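Local coordinates for telomere length regulator taz1 (Schizosaccharomyces pombe, PDB 4ZMI), which binds double-stranded telomeric DNA and regulates telomere length and function in fission yeast, the fragment here being its helical domain, at residues 76-82 / 126-130; 121-125 / 166-171. One frame throughout, in Å; residues are numbered along the deposited sequence. Where two conformers were deposited one is given.

How the contacts relate
Both contacts are buried in the all-helical domain of Taz1, and both are built on helix 118-130, whose middle (121-125) serves contact 2 and whose C-terminal part (126-130) serves contact 1. Their centres lie about 11 Å apart. Along the chain the segments alternate, in the order 76-82, 121-125, 126-130, 166-171, so this helix is gripped in turn by the start of helix 78-83 and by the end of helix 163-168. The two contacts also touch directly: the CZ atom of F77 lies 3.5 Å from CB of S122, and L129 meets L171. Three regions distant in sequence are thereby packed together close to the bound magnesium ion.

Contact 1. Residues 76-82 / 126-130; sequences IFFSYIR and DALLS
The carboxylate of D126 reaches across to F78 and S79 and binds the backbone amides at the start of helix 78-83. D126 carries CG anti to its own backbone N (chi1 -176°), a setting that directs both oxygens away from helix 118-130 and at the amides following the N-cap residue F77. OD2 accepts the amide N of F78 at 2.9 Å, from the syn side but tilted 25° out of the carboxylate plane. OD1 works harder: its syn lone pair receives the N-H of S79, while the hydroxyl OG of S79 comes in nearly head-on to the C-O bond at 2.8 Å. Three bonds thus grip one carboxylate, and an aspartate suits the place because its negative charge would be favoured by the positive end of the helix dipole, probably stabilising the ionised form.

S79 can add its hydroxyl because OG sits between its backbone N and carbonyl carbon; the same hydroxyl is also hydrogen-bonded to the OH of Y173. The rings of F77 and F78 both bring their edges to the carboxylate, F77 turned steeply to its plane and F78 more nearly aligned with it. One turn further on, S130 bends OG back onto the carbonyl O of D126 at 2.9 Å. R82 comes alongside this small side chain, its NH2 3.1 Å from OG of S130, with the guanidinium passing one face over the S130 carbonyl oxygen.

The axes of the short helical segments 78-82 and 126-130 approach to 9.0 Å, their N-to-C directions 41° apart. Helix 95-107 packs against I76, F78 and D126, helix 137-154 against A127 and L128, and W187 of helix 185-189 against L128 and L129.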
loop_
_atom_site.group_PDB
_atom_site.type_symbol
_atom_site.label_atom_id
_atom_site.label_comp_id
_atom_site.label_asym_id
_atom_site.label_seq_id
_atom_site.Cartn_x
_atom_site.Cartn_y
_atom_site.Cartn_z
ATOM N N ILE A 76 5.297 -4.115 3.318
ATOM C CA ILE A 76 6.720 -4.087 3.048
ATOM C C ILE A 76 7.130 -2.760 2.445
ATOM O O ILE A 76 6.448 -2.242 1.567
ATOM C CB ILE A 76 7.071 -5.143 2.010
ATOM C CG1 ILE A 76 6.707 -6.537 2.520
ATOM C CG2 ILE A 76 8.540 -5.030 1.632
ATOM C CD1 ILE A 76 7.454 -6.931 3.770
ATOM N N PHE A 77 8.261 -2.224 2.886
ATOM C CA PHE A 77 8.725 -0.947 2.382
ATOM C C PHE A 77 10.010 -1.032 1.609
ATOM O O PHE A 77 11.101 -1.137 2.188
ATOM C CB PHE A 77 8.829 0.044 3.525
ATOM C CG PHE A 77 7.501 0.423 4.062
ATOM C CD1 PHE A 77 6.898 -0.341 5.038
ATOM C CD2 PHE A 77 6.808 1.502 3.518
ATOM C CE1 PHE A 77 5.651 -0.007 5.520
ATOM C CE2 PHE A 77 5.565 1.856 3.981
ATOM C CZ PHE A 77 4.964 1.094 4.988
ATOM N N PHE A 78 9.872 -0.958 0.289
ATOM C CA PHE A 78 11.017 -1.075 -0.591
ATOM C C PHE A 78 11.961 0.108 -0.457
ATOM O O PHE A 78 13.181 -0.043 -0.586
ATOM C CB PHE A 78 10.578 -1.325 -2.033
ATOM C CG PHE A 78 9.964 -2.683 -2.237
ATOM C CD1 PHE A 78 8.595 -2.841 -2.274
ATOM C CD2 PHE A 78 10.764 -3.809 -2.349
ATOM C CE1 PHE A 78 8.031 -4.089 -2.434
ATOM C CE2 PHE A 78 10.207 -5.054 -2.515
ATOM C CZ PHE A 78 8.840 -5.198 -2.560
ATOM N N SER A 79 11.419 1.277 -0.149
ATOM C CA SER A 79 12.298 2.408 0.112
ATOM C C SER A 79 13.159 2.145 1.343
ATOM O O SER A 79 14.310 2.530 1.384
ATOM C CB SER A 79 11.511 3.701 0.306
ATOM O OG SER A 79 10.652 3.627 1.430
ATOM N N TYR A 80 12.587 1.494 2.345
ATOM C CA TYR A 80 13.311 1.232 3.578
ATOM C C TYR A 80 14.404 0.183 3.339
ATOM O O TYR A 80 15.554 0.390 3.684
ATOM C CB TYR A 80 12.324 0.751 4.630
ATOM C CG TYR A 80 12.892 0.517 6.003
ATOM C CD1 TYR A 80 12.720 1.451 7.007
ATOM C CD2 TYR A 80 13.550 -0.656 6.305
ATOM C CE1 TYR A 80 13.210 1.242 8.270
ATOM C CE2 TYR A 80 14.068 -0.881 7.580
ATOM C CZ TYR A 80 13.891 0.072 8.553
ATOM O OH TYR A 80 14.369 -0.148 9.810
ATOM N N ILE A 81 14.020 -0.931 2.726
ATOM C CA ILE A 81 14.928 -1.999 2.361
ATOM C C ILE A 81 16.067 -1.523 1.467
ATOM O O ILE A 81 17.196 -1.963 1.627
ATOM C CB ILE A 81 14.177 -3.114 1.643
ATOM C CG1 ILE A 81 13.184 -3.769 2.603
ATOM C CG2 ILE A 81 15.149 -4.128 1.092
ATOM C CD1 ILE A 81 12.379 -4.870 1.971
ATOM N N ARG A 82 15.790 -0.617 0.534
ATOM C CA ARG A 82 16.859 -0.109 -0.324
ATOM C C ARG A 82 17.788 0.819 0.442
ATOM O O ARG A 82 18.996 0.851 0.197
ATOM C CB ARG A 82 16.303 0.620 -1.543
ATOM C CG ARG A 82 17.386 1.248 -2.425
ATOM C CD ARG A 82 16.794 2.071 -3.567
ATOM N NE ARG A 82 15.484 1.567 -3.934
ATOM C CZ ARG A 82 14.347 2.171 -3.614
ATOM N NH1 ARG A 82 14.372 3.314 -2.941
ATOM N NH2 ARG A 82 13.194 1.634 -3.971
ATOM N N ASP A 126 5.228 4.503 -0.654
ATOM C CA ASP A 126 6.492 3.782 -0.787
ATOM C C ASP A 126 6.936 3.815 -2.238
ATOM O O ASP A 126 8.084 4.121 -2.532
ATOM C CB ASP A 126 6.361 2.347 -0.313
ATOM C CG ASP A 126 7.682 1.598 -0.355
ATOM O OD1 ASP A 126 8.688 2.117 0.182
ATOM O OD2 ASP A 126 7.712 0.490 -0.937
ATOM N N ALA A 127 6.010 3.529 -3.147
ATOM C CA ALA A 127 6.286 3.642 -4.581
ATOM C C ALA A 127 6.752 5.040 -4.927
ATOM O O ALA A 127 7.744 5.218 -5.628
ATOM C CB ALA A 127 5.045 3.286 -5.404
ATOM N N LEU A 128 6.052 6.041 -4.414
ATOM C CA LEU A 128 6.441 7.415 -4.695
ATOM C C LEU A 128 7.824 7.758 -4.167
ATOM O O LEU A 128 8.510 8.616 -4.721
ATOM C CB LEU A 128 5.417 8.391 -4.123
ATOM C CG LEU A 128 4.046 8.457 -4.807
ATOM C CD1 LEU A 128 3.175 9.508 -4.128
ATOM C CD2 LEU A 128 4.199 8.779 -6.291
ATOM N N LEU A 129 8.228 7.104 -3.080
ATOM C CA LEU A 129 9.512 7.405 -2.449
ATOM C C LEU A 129 10.625 6.642 -3.141
ATOM O O LEU A 129 11.768 7.058 -3.129
ATOM C CB LEU A 129 9.492 7.038 -0.965
ATOM C CG LEU A 129 8.708 7.990 -0.067
ATOM C CD1 LEU A 129 8.320 7.283 1.218
ATOM C CD2 LEU A 129 9.526 9.212 0.240
ATOM N N SER A 130 10.270 5.516 -3.743
ATOM C CA SER A 130 11.249 4.615 -4.320
ATOM C C SER A 130 11.752 5.115 -5.654
ATOM O O SER A 130 12.934 5.030 -5.953
ATOM C CB SER A 130 10.611 3.257 -4.539
ATOM O OG SER A 130 10.388 2.629 -3.306
#

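Contact 2. Residues 121-125 / 166-171; sequences RSIVL and FILSCL. With MG (magnesium ion), chain B.
R121 lies flat on the ring of F166, the guanidinium and ring planes only 5° apart and their centres 3.8 Å from each other. This is a cation-pi stack, reinforced by a CH-pi contact from CD of R121 to the same ring. With chi1 near -171° the F166 ring turns its face to the guanidinium, a flat cationic group well suited to stacking on an aromatic ring.

Hydrogen bonds fix the arginine's rotation. NH1 donates to the carbonyl O of F166 at 2.8 Å, in the carbonyl plane and on a lone pair, while NH2 is held by the carbonyl of K116. A leucine in place of R121 would probably leave the F166 carbonyl without this donor and its ring without the flat cation stacked on it. OG of S122 lies 2.7 Å from the carbonyl O of C170, with the carbonyl of L118 competing for its proton.

The contact sets the C-terminal part of helix 163-168 and the type I beta turn from L168 to L171 against helix 118-130, within the TRF-family helical domain.

Apolar packing fills the other end: CB of L125 meets CD2 of L171 at 3.8 Å, the side chains crossing at about a right angle, and CD1 of L125 approaches CG2 of I167 at 4.2 Å. These branched chains suit a seam also lined by helix 176-182.

As for metal binding, the carbonyl O of L171 coordinates the magnesium ion at 2.4 Å, alongside a water and the carbonyl of Y173, with the carbonyl O of L168 a little further away, 2.7 Å from the ion.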
loop_
_atom_site.group_PDB
_atom_site.type_symbol
_atom_site.label_atom_id
_atom_site.label_comp_id
_atom_site.label_asym_id
_atom_site.label_seq_id
_atom_site.Cartn_x
_atom_site.Cartn_y
_atom_site.Cartn_z
ATOM N N ARG A 121 -2.274 3.279 1.330
ATOM C CA ARG A 121 -1.552 4.533 1.480
ATOM C C ARG A 121 -0.048 4.271 1.594
ATOM O O ARG A 121 0.761 4.935 0.924
ATOM C CB ARG A 121 -2.046 5.316 2.685
ATOM C CG ARG A 121 -1.746 6.786 2.564
ATOM C CD ARG A 121 -2.061 7.512 3.841
ATOM N NE ARG A 121 -3.411 7.213 4.267
ATOM C CZ ARG A 121 -3.919 7.608 5.418
ATOM N NH1 ARG A 121 -3.180 8.332 6.238
ATOM N NH2 ARG A 121 -5.160 7.281 5.735
ATOM N N SER A 122 0.316 3.283 2.414
ATOM C CA SER A 122 1.725 2.936 2.599
ATOM C C SER A 122 2.330 2.541 1.278
ATOM O O SER A 122 3.410 2.993 0.937
ATOM C CB SER A 122 1.862 1.764 3.584
ATOM O OG SER A 122 1.459 2.196 4.856
ATOM N N ILE A 123 1.642 1.666 0.543
ATOM C CA ILE A 123 2.220 1.147 -0.694
ATOM C C ILE A 123 2.404 2.245 -1.728
ATOM O O ILE A 123 3.472 2.339 -2.327
ATOM C CB ILE A 123 1.401 -0.017 -1.263
ATOM C CG1 ILE A 123 1.362 -1.144 -0.243
ATOM C CG2 ILE A 123 2.003 -0.536 -2.567
ATOM C CD1 ILE A 123 0.271 -2.146 -0.507
ATOM N N VAL A 124 1.376 3.074 -1.932
ATOM C CA VAL A 124 1.491 4.207 -2.855
ATOM C C VAL A 124 2.639 5.175 -2.480
ATOM O O VAL A 124 3.421 5.558 -3.336
ATOM C CB VAL A 124 0.157 4.996 -2.960
ATOM C CG1 VAL A 124 0.313 6.218 -3.874
ATOM C CG2 VAL A 124 -0.953 4.101 -3.461
ATOM N N LEU A 125 2.738 5.566 -1.206
ATOM C CA LEU A 125 3.802 6.469 -0.764
ATOM C C LEU A 125 5.157 5.803 -0.938
ATOM O O LEU A 125 6.124 6.455 -1.321
ATOM C CB LEU A 125 3.623 6.910 0.694
ATOM C CG LEU A 125 2.513 7.948 0.948
ATOM C CD1 LEU A 125 2.159 7.941 2.416
ATOM C CD2 LEU A 125 2.917 9.364 0.535
ATOM N N PHE A 166 -1.226 12.613 7.815
ATOM C CA PHE A 166 -1.772 11.740 6.767
ATOM C C PHE A 166 -0.662 10.904 6.107
ATOM O O PHE A 166 -0.830 9.728 5.848
ATOM C CB PHE A 166 -2.488 12.602 5.714
ATOM C CG PHE A 166 -3.264 11.811 4.709
ATOM C CD1 PHE A 166 -4.608 11.520 4.925
ATOM C CD2 PHE A 166 -2.659 11.356 3.555
ATOM C CE1 PHE A 166 -5.328 10.795 4.015
ATOM C CE2 PHE A 166 -3.384 10.625 2.640
ATOM C CZ PHE A 166 -4.712 10.349 2.868
ATOM N N ILE A 167 0.480 11.528 5.855
ATOM C CA ILE A 167 1.609 10.873 5.214
ATOM C C ILE A 167 2.426 9.988 6.165
ATOM O O ILE A 167 2.637 8.812 5.893
ATOM C CB ILE A 167 2.540 11.933 4.605
ATOM C CG1 ILE A 167 1.839 12.609 3.401
ATOM C CG2 ILE A 167 3.912 11.320 4.262
ATOM C CD1 ILE A 167 2.469 13.917 2.999
ATOM N N LEU A 168 2.872 10.551 7.280
ATOM C CA LEU A 168 3.805 9.863 8.175
ATOM C C LEU A 168 3.207 8.724 9.019
ATOM O O LEU A 168 3.903 7.780 9.387
ATOM C CB LEU A 168 4.463 10.882 9.098
ATOM C CG LEU A 168 5.323 11.899 8.369
ATOM C CD1 LEU A 168 5.632 13.079 9.301
ATOM C CD2 LEU A 168 6.620 11.235 7.851
ATOM N N SER A 169 1.918 8.815 9.321
ATOM C CA SER A 169 1.257 7.799 10.111
ATOM C C SER A 169 1.309 6.435 9.409
ATOM O O SER A 169 1.109 5.430 10.031
ATOM C CB SER A 169 -0.200 8.187 10.326
ATOM O OG SER A 169 -0.897 8.048 9.089
ATOM N N CYS A 170 1.591 6.389 8.115
ATOM C CA CYS A 170 1.667 5.136 7.372
ATOM C C CYS A 170 3.070 4.829 6.855
ATOM O O CYS A 170 3.214 3.985 5.976
ATOM C CB CYS A 170 0.720 5.171 6.159
ATOM S SG CYS A 170 -1.055 5.321 6.514
ATOM N N LEU A 171 4.083 5.546 7.341
ATOM C CA LEU A 171 5.462 5.319 6.895
ATOM C C LEU A 171 6.377 5.033 8.087
ATOM O O LEU A 171 6.174 5.584 9.184
ATOM C CB LEU A 171 6.005 6.517 6.117
ATOM C CG LEU A 171 5.301 6.851 4.796
ATOM C CD1 LEU A 171 5.848 8.139 4.287
ATOM C CD2 LEU A 171 5.558 5.759 3.782
HETATM MG MG MG B . 5.934 7.170 11.007
HETATM O O HOH W 1 5.417 9.295 12.031
#